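Local coordinates for high affinity transport system protein p37 (PDB 3EKI), which binds thiamine diphosphate as the extracytoplasmic lipoprotein component of a high-affinity transport system of Mycoplasma hyorhinis, at residues R216-K222 / M332-T338; K260-T264 / E399-K403. Numbering follows the deposited sequence.

Contact 1 of 2, residues R216-K222 / M332-T338; sequences RGMIWIK and MEALIVT
Strands 217-222 and 332-337 run antiparallel, their axes 4.5 Å apart at closest approach and their N-to-C directions 139° apart. Hydrogen-bonded pairs Ile219-Ile336 and Ile221-Glu333 (CA-CA 5.5 Å each) interleave with non-hydrogen-bonded pairs Met218-Val337 (4.0 Å), Trp220-Ala334 (4.5 Å) and Lys222-Met332 (4.2 Å). At Ile221-Glu333 both bonds close: Ile221 N to Glu333 O 2.9 Å, Glu333 N to Ile221 O 2.8 Å. At Ile219 they are split between two residues, Ile219 N donating to Ile336 O (2.9 Å) and Leu335 N to Ile219 O (2.8 Å). This is a classic beta bulge; Leu335, at phi/psi -94/-49, adds the extra residue and shifts the register by one. Past it, Thr338 N reaches Gly217 O (3.0 Å), Gly217 N donates to Thr338 OG1 (2.9 Å), and Arg216 NH1 bonds Thr338 O at 3.1 Å, NH1 also bonding Lys160 O and NE forming a salt bridge with Asp155. In the five-stranded mixed sheet of this periplasmic-binding-protein-like fold, 331-337 is an edge strand and 217-223 its inner neighbour. On one face, Trp220 (chi1 m, chi2 91°) receives Met332 CE over its five-membered ring, 3.8 Å from the centroid, a CH-pi contact; Met332 (chi1 and chi2 t) sets SD obliquely 5.2 Å from the Trp220 six-membered-ring centroid, a Met-aromatic contact. Met218 (chi1 p, chi2 t) brings CE to 3.6 Å from Ala334 CB, while Trp220 NE1 bonds Ser307. On the other face, Ile219 CD1 lies 3.9 Å from Ile336 CG2, and Ile221 (chi1 p) sets CG2 4.0 Å from Leu335 CB, against helix 225-236, whose Lys232 forms a salt bridge with Glu333.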
# COMPACT_ATOMS: atom_id res chain seq x y z
N ARG A 216 -5.46 3.49 3.01
CA ARG A 216 -6.21 4.43 2.20
C ARG A 216 -5.29 5.21 1.27
O ARG A 216 -4.07 5.23 1.42
CB ARG A 216 -6.93 5.47 3.08
CG ARG A 216 -7.80 4.90 4.17
CD ARG A 216 -8.36 6.07 5.00
NE ARG A 216 -8.94 5.55 6.21
CZ ARG A 216 -10.18 5.16 6.42
NH1 ARG A 216 -11.08 5.25 5.44
NH2 ARG A 216 -10.50 4.70 7.63
N GLY A 217 -5.86 5.91 0.30
CA GLY A 217 -5.21 6.96 -0.43
C GLY A 217 -5.55 8.31 0.23
O GLY A 217 -6.26 8.36 1.22
N MET A 218 -4.97 9.34 -0.38
CA MET A 218 -5.27 10.69 0.12
C MET A 218 -5.10 11.68 -1.01
O MET A 218 -4.39 11.43 -1.98
CB MET A 218 -4.38 11.06 1.28
CG MET A 218 -2.91 11.20 0.96
SD MET A 218 -1.93 11.63 2.40
CE MET A 218 -2.46 13.30 2.70
N ILE A 219 -5.77 12.82 -0.89
CA ILE A 219 -5.64 13.90 -1.83
C ILE A 219 -4.97 15.10 -1.13
O ILE A 219 -5.51 15.51 -0.12
CB ILE A 219 -7.00 14.34 -2.41
CG1 ILE A 219 -7.71 13.18 -3.12
CG2 ILE A 219 -6.86 15.54 -3.33
CD1 ILE A 219 -9.10 13.44 -3.63
N TRP A 220 -3.89 15.54 -1.71
CA TRP A 220 -3.13 16.72 -1.31
C TRP A 220 -3.51 17.91 -2.17
O TRP A 220 -3.82 17.76 -3.35
CB TRP A 220 -1.65 16.51 -1.50
CG TRP A 220 -0.97 15.45 -0.72
CD1 TRP A 220 -0.78 14.14 -1.10
CD2 TRP A 220 -0.39 15.56 0.58
NE1 TRP A 220 -0.11 13.45 -0.12
CE2 TRP A 220 0.14 14.30 0.93
CE3 TRP A 220 -0.25 16.62 1.49
CZ2 TRP A 220 0.79 14.05 2.13
CZ3 TRP A 220 0.39 16.35 2.69
CH2 TRP A 220 0.91 15.09 3.00
N ILE A 221 -3.40 19.10 -1.56
CA ILE A 221 -3.46 20.37 -2.25
C ILE A 221 -2.26 21.22 -1.86
O ILE A 221 -1.71 21.05 -0.78
CB ILE A 221 -4.80 21.09 -2.00
CG1 ILE A 221 -5.06 21.43 -0.55
CG2 ILE A 221 -5.93 20.21 -2.58
CD1 ILE A 221 -6.28 22.31 -0.34
N LYS A 222 -1.88 22.09 -2.81
CA LYS A 222 -0.69 22.92 -2.60
C LYS A 222 -0.92 24.30 -3.19
O LYS A 222 -1.49 24.36 -4.27
CB LYS A 222 0.54 22.29 -3.24
CG LYS A 222 1.78 23.15 -3.22
CD LYS A 222 2.51 23.35 -4.49
CE LYS A 222 1.79 23.30 -5.81
NZ LYS A 222 2.66 23.55 -6.96
N MET A 332 1.77 22.62 1.32
CA MET A 332 1.08 21.42 0.89
C MET A 332 0.33 20.82 2.07
O MET A 332 0.90 20.67 3.16
CB MET A 332 2.15 20.46 0.39
CG MET A 332 1.70 19.36 -0.53
SD MET A 332 3.14 18.44 -1.16
CE MET A 332 2.33 16.87 -1.43
N GLU A 333 -0.94 20.48 1.90
CA GLU A 333 -1.73 19.95 2.98
C GLU A 333 -2.72 18.91 2.48
O GLU A 333 -3.05 18.90 1.29
CB GLU A 333 -2.48 21.07 3.71
CG GLU A 333 -3.48 21.81 2.85
CD GLU A 333 -3.91 23.16 3.42
OE1 GLU A 333 -5.10 23.49 3.25
OE2 GLU A 333 -3.12 23.91 4.02
N ALA A 334 -3.18 18.08 3.40
CA ALA A 334 -4.18 17.09 3.08
C ALA A 334 -5.56 17.73 2.94
O ALA A 334 -5.96 18.52 3.80
CB ALA A 334 -4.20 16.03 4.17
N LEU A 335 -6.27 17.35 1.89
CA LEU A 335 -7.65 17.75 1.69
C LEU A 335 -8.65 16.74 2.22
O LEU A 335 -9.59 17.04 2.97
CB LEU A 335 -7.87 18.01 0.20
CG LEU A 335 -9.32 18.30 -0.21
CD1 LEU A 335 -9.74 19.66 0.26
CD2 LEU A 335 -9.42 18.13 -1.72
N ILE A 336 -8.45 15.46 1.86
CA ILE A 336 -9.34 14.40 2.26
C ILE A 336 -8.62 13.07 2.04
O ILE A 336 -7.74 13.03 1.16
CB ILE A 336 -10.67 14.43 1.49
CG1 ILE A 336 -11.78 13.55 2.06
CG2 ILE A 336 -10.44 14.13 0.02
CD1 ILE A 336 -13.16 13.85 1.52
N VAL A 337 -8.95 12.07 2.84
CA VAL A 337 -8.42 10.72 2.53
C VAL A 337 -9.49 9.93 1.78
O VAL A 337 -10.57 10.44 1.46
CB VAL A 337 -7.95 9.96 3.77
CG1 VAL A 337 -6.83 10.80 4.41
CG2 VAL A 337 -9.03 9.64 4.76
N THR A 338 -9.22 8.67 1.47
CA THR A 338 -10.19 7.87 0.73
C THR A 338 -10.83 6.81 1.62
O THR A 338 -10.55 6.70 2.80
CB THR A 338 -9.56 7.17 -0.48
OG1 THR A 338 -8.71 6.08 -0.02
CG2 THR A 338 -8.68 8.09 -1.31

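Contact 2 of 2, residues K260-T264 / E399-K403; sequences KLEET and EKAIK
Leu261 (chi1 m, chi2 t) extends its side chain over the last turn of helix 390-402, placing CD2 3.9 Å from Ala401 CB and 4.1 Å from Ile402 CG2. One turn further along helix 256-269, Thr264 (chi1 m) points its CA-to-CB bond toward the opposing segment. The approach is closest there, with the CA atoms of Thr264 and Ile402 5.5 Å apart. Residues 260-264 are regular alpha helix, phi/psi near -60/-40, and Thr264 N bonds Lys260 O at 3.1 Å. In 399-403, Lys403 N makes a helical i to i-4 bond to Glu399 O at 3.2 Å, and Ile402 has phi/psi -94/-3. The carbonyls of this final turn meet Thr264, whose OG1 lies 3.0 Å from Ile402 O and whose CG2 lies 3.4 Å from Ala401 O and 3.6 Å from the terminal carboxylate atom Lys403 OXT. A water molecule spans the backbones, donating to Leu261 O (2.9 Å) and Ala401 O (3.2 Å). Ala401 O also accepts a hydrogen bond from Asn339, and Lys403 OXT one from Asn268. The apolar side of the junction continues into a loop, where Ile341 touches both Leu261 and Ala401. Some 221 Å² is buried in all. The Leu261 side chain is about 6 Å from the bound thiamine diphosphate, so this packing of the C-terminal helix end against helix 256-269 lies close beside the ligand site of a periplasmic-binding-protein-like fold.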
# COMPACT_ATOMS: atom_id res chain seq x y z
N LYS A 260 -7.36 5.01 -8.38
CA LYS A 260 -8.75 4.59 -8.32
C LYS A 260 -9.45 5.02 -7.04
O LYS A 260 -10.61 5.44 -7.11
CB LYS A 260 -8.88 3.06 -8.51
CG LYS A 260 -8.35 2.59 -9.85
CD LYS A 260 -8.31 1.08 -9.95
CE LYS A 260 -8.82 0.59 -11.30
NZ LYS A 260 -7.69 0.37 -12.26
N LEU A 261 -8.83 4.95 -5.87
CA LEU A 261 -9.55 5.32 -4.65
C LEU A 261 -9.87 6.81 -4.65
O LEU A 261 -10.93 7.20 -4.16
CB LEU A 261 -8.75 4.95 -3.40
CG LEU A 261 -8.67 3.43 -3.18
CD1 LEU A 261 -7.62 3.11 -2.13
CD2 LEU A 261 -10.02 2.88 -2.77
N GLU A 262 -8.95 7.61 -5.16
CA GLU A 262 -9.19 9.06 -5.24
C GLU A 262 -10.23 9.37 -6.31
O GLU A 262 -11.05 10.27 -6.11
CB GLU A 262 -7.88 9.82 -5.50
CG GLU A 262 -6.88 9.74 -4.37
CD GLU A 262 -5.95 8.55 -4.35
OE1 GLU A 262 -6.08 7.65 -5.20
OE2 GLU A 262 -5.06 8.56 -3.46
N GLU A 263 -10.16 8.66 -7.45
CA GLU A 263 -11.20 8.83 -8.46
C GLU A 263 -12.58 8.64 -7.87
O GLU A 263 -13.52 9.41 -8.11
CB GLU A 263 -10.98 7.84 -9.62
CG GLU A 263 -12.17 7.71 -10.59
CD GLU A 263 -11.79 6.78 -11.71
OE1 GLU A 263 -11.86 7.13 -12.89
OE2 GLU A 263 -11.37 5.63 -11.40
N THR A 264 -12.79 7.60 -7.05
CA THR A 264 -14.05 7.36 -6.38
C THR A 264 -14.48 8.54 -5.49
O THR A 264 -15.64 8.96 -5.55
CB THR A 264 -13.97 6.10 -5.49
OG1 THR A 264 -13.76 4.96 -6.34
CG2 THR A 264 -15.26 5.82 -4.75
N GLU A 399 -14.54 -3.66 -3.19
CA GLU A 399 -15.64 -3.17 -4.02
C GLU A 399 -16.40 -2.05 -3.29
O GLU A 399 -16.81 -1.10 -3.98
CB GLU A 399 -16.56 -4.30 -4.44
CG GLU A 399 -15.99 -5.24 -5.49
CD GLU A 399 -15.42 -4.65 -6.75
OE1 GLU A 399 -14.42 -5.19 -7.28
OE2 GLU A 399 -15.95 -3.64 -7.26
N LYS A 400 -16.58 -2.14 -1.99
CA LYS A 400 -17.30 -1.09 -1.27
C LYS A 400 -16.51 0.22 -1.36
O LYS A 400 -17.12 1.29 -1.42
CB LYS A 400 -17.57 -1.44 0.19
CG LYS A 400 -18.25 -0.35 0.99
CD LYS A 400 -18.51 -0.77 2.43
CE LYS A 400 -19.26 0.33 3.17
NZ LYS A 400 -19.75 -0.16 4.49
N ALA A 401 -15.18 0.15 -1.37
CA ALA A 401 -14.36 1.36 -1.35
C ALA A 401 -14.38 2.11 -2.67
O ALA A 401 -14.25 3.34 -2.65
CB ALA A 401 -12.93 1.03 -0.98
N ILE A 402 -14.51 1.39 -3.77
CA ILE A 402 -14.47 2.04 -5.08
C ILE A 402 -15.87 2.39 -5.58
O ILE A 402 -15.98 3.00 -6.64
CB ILE A 402 -13.75 1.16 -6.11
CG1 ILE A 402 -14.38 -0.20 -6.36
CG2 ILE A 402 -12.28 1.02 -5.71
CD1 ILE A 402 -13.99 -0.78 -7.72
N LYS A 403 -16.88 2.03 -4.82
CA LYS A 403 -18.21 2.59 -4.88
C LYS A 403 -18.24 3.87 -4.03
O LYS A 403 -17.76 3.92 -2.88
CB LYS A 403 -19.26 1.56 -4.48
CG LYS A 403 -19.64 0.62 -5.61
CD LYS A 403 -20.38 -0.61 -5.13
CE LYS A 403 -20.34 -1.76 -6.14
NZ LYS A 403 -20.22 -3.09 -5.47
OXT LYS A 403 -18.76 4.86 -4.60
O HOH W 1 -12.25 5.75 -2.09

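The centres of contact 1 and contact 2 lie 15 Å apart, and the two touch directly. Helix 256-269 joins them: it lies against strand 217-223 and against Thr338 of segment 332-338 while also meeting the C-terminal helix 390-402. Glu262 OE2 is 3.2 Å from Met218 N, a weak hydrogen bond, and Leu261 CB is 3.6 Å from Thr338 OG1. Along the chain the segments alternate, 216-222, 260-264, 332-338 and 399-403, so sheet, helix and chain end are built from interleaved parts of the sequence. Gly217 and the side chain of Leu261 lie about 7 and 6 Å from thiamine diphosphate, placing contact 2 and the Gly217 end of contact 1 beside the ligand pocket.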